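Local structure of acetylxylan esterase A (Aspergillus awamori, 5X6S) at the interface of chains A and B. The protein removes acetyl side groups from the backbone of acetylated xylans and xylo-oligosaccharides as a secreted serine esterase of carbohydrate esterase family 1. Coordinates in Å, arbitrary orientation; residue numbers count along the deposited sequence, not the author numbering. Chains: chain A/B, Acetylxylan esterase A.

The interface of chains A and B. Residues chain A 109-111; chain B 86, 134-135, 187.
B:His86 and A:Asp109 meet tip to tip where two copies of this CE1 alpha/beta-hydrolase touch about a two-fold axis. The enzyme is a monomer, so the pairing may come from the crystal; the centre of this patch lies about 23 Å from B:Ser119, the nucleophilic serine of the family's G-x-S-x-G elbow. The imidazole NE2 of B:His86 donates to the carboxylate OD2 of A:Asp109 at 2.6 Å. The bond is nearly straight, 168° at the hydrogen, and close to the ring plane. NE2 meets OD2 on its syn side but tilted out of the carboxylate plane, which is turned 37° from the ring. With CG anti to the backbone N (chi1 -171°), A:Asp109 points its tip at the ring. Its other oxygen, OD1, accepts from the backbone N of A:Ser111 on the anti side and from the hydroxyl OG above the carboxylate plane, which should fix the rotation of the carboxylate.

Packing is tighter beside this pair, where the bent chain of B:Glu134, from the 3-10 helix 133-135, lies against the loop carrying A:Ser110 and A:Ser111. Its CG comes 3.2 Å from OG of A:Ser110 and also packs on CB of A:Ser111, while CD2 of B:Leu135 touches the same A:Ser110 hydroxyl. The looser side is bridged by water 1, which links OE2 of B:Glu134, 2.7 Å from the water oxygen, to the backbone N of A:Ser110. This OE2 may feel repulsion from A:Asp109 OD1, 4.1 Å away. B:Tyr187 merely comes near, its CE1 4.2 Å from CB of A:Ser111.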
loop_
_atom_site.group_PDB
_atom_site.type_symbol
_atom_site.label_atom_id
_atom_site.label_comp_id
_atom_site.label_asym_id
_atom_site.label_seq_id
_atom_site.Cartn_x
_atom_site.Cartn_y
_atom_site.Cartn_z
ATOM N N ASP A 109 10.014 5.080 -1.057
ATOM C CA ASP A 109 9.308 4.020 -1.747
ATOM C C ASP A 109 8.215 3.493 -0.829
ATOM O O ASP A 109 8.478 2.917 0.233
ATOM C CB ASP A 109 10.284 2.948 -2.201
ATOM C CG ASP A 109 9.689 1.913 -3.101
ATOM O OD1 ASP A 109 8.507 1.563 -2.958
ATOM O OD2 ASP A 109 10.461 1.369 -3.927
ATOM N N SER A 110 6.948 3.708 -1.226
ATOM C CA SER A 110 5.829 3.337 -0.365
ATOM C C SER A 110 5.635 1.843 -0.172
ATOM O O SER A 110 4.953 1.445 0.739
ATOM C CB SER A 110 4.512 4.030 -0.767
ATOM O OG SER A 110 3.822 3.310 -1.732
ATOM N N SER A 111 6.303 1.027 -0.998
ATOM C CA SER A 111 6.324 -0.423 -0.807
ATOM C C SER A 111 7.365 -0.891 0.186
ATOM O O SER A 111 7.450 -2.101 0.481
ATOM C CB SER A 111 6.595 -1.125 -2.158
ATOM O OG SER A 111 7.926 -0.867 -2.600
ATOM N N HIS B 86 9.609 -0.051 -12.064
ATOM C CA HIS B 86 9.455 0.592 -10.735
ATOM C C HIS B 86 10.627 1.485 -10.431
ATOM O O HIS B 86 11.766 1.053 -10.533
ATOM C CB HIS B 86 9.269 -0.493 -9.676
ATOM C CG HIS B 86 9.096 0.012 -8.273
ATOM N ND1 HIS B 86 7.869 0.372 -7.748
ATOM C CD2 HIS B 86 9.987 0.120 -7.253
ATOM C CE1 HIS B 86 8.023 0.725 -6.476
ATOM N NE2 HIS B 86 9.290 0.579 -6.149
ATOM N N GLU B 134 1.889 -1.249 -5.350
ATOM C CA GLU B 134 1.704 -0.903 -3.949
ATOM C C GLU B 134 0.730 0.249 -3.749
ATOM O O GLU B 134 0.207 0.397 -2.636
ATOM C CB GLU B 134 3.029 -0.554 -3.228
ATOM C CG GLU B 134 3.734 0.749 -3.712
ATOM C CD GLU B 134 4.499 0.605 -5.022
ATOM O OE1 GLU B 134 4.381 -0.436 -5.701
ATOM O OE2 GLU B 134 5.225 1.545 -5.388
ATOM N N LEU B 135 0.536 1.077 -4.780
ATOM C CA LEU B 135 -0.303 2.296 -4.639
ATOM C C LEU B 135 -1.795 2.080 -4.797
ATOM O O LEU B 135 -2.585 2.896 -4.298
ATOM C CB LEU B 135 0.128 3.411 -5.643
ATOM C CG LEU B 135 1.553 3.980 -5.467
ATOM C CD1 LEU B 135 1.825 5.152 -6.434
ATOM C CD2 LEU B 135 1.706 4.438 -4.059
ATOM N N TYR B 187 8.986 -7.978 -6.272
ATOM C CA TYR B 187 7.799 -7.563 -5.519
ATOM C C TYR B 187 6.830 -8.730 -5.278
ATOM O O TYR B 187 6.428 -9.408 -6.190
ATOM C CB TYR B 187 7.036 -6.470 -6.283
ATOM C CG TYR B 187 5.846 -5.937 -5.525
ATOM C CD1 TYR B 187 6.020 -5.126 -4.392
ATOM C CD2 TYR B 187 4.552 -6.248 -5.903
ATOM C CE1 TYR B 187 4.921 -4.653 -3.677
ATOM C CE2 TYR B 187 3.446 -5.735 -5.189
ATOM C CZ TYR B 187 3.651 -4.948 -4.079
ATOM O OH TYR B 187 2.553 -4.434 -3.380
HETATM O O HOH W 1 6.014 3.799 -4.210
#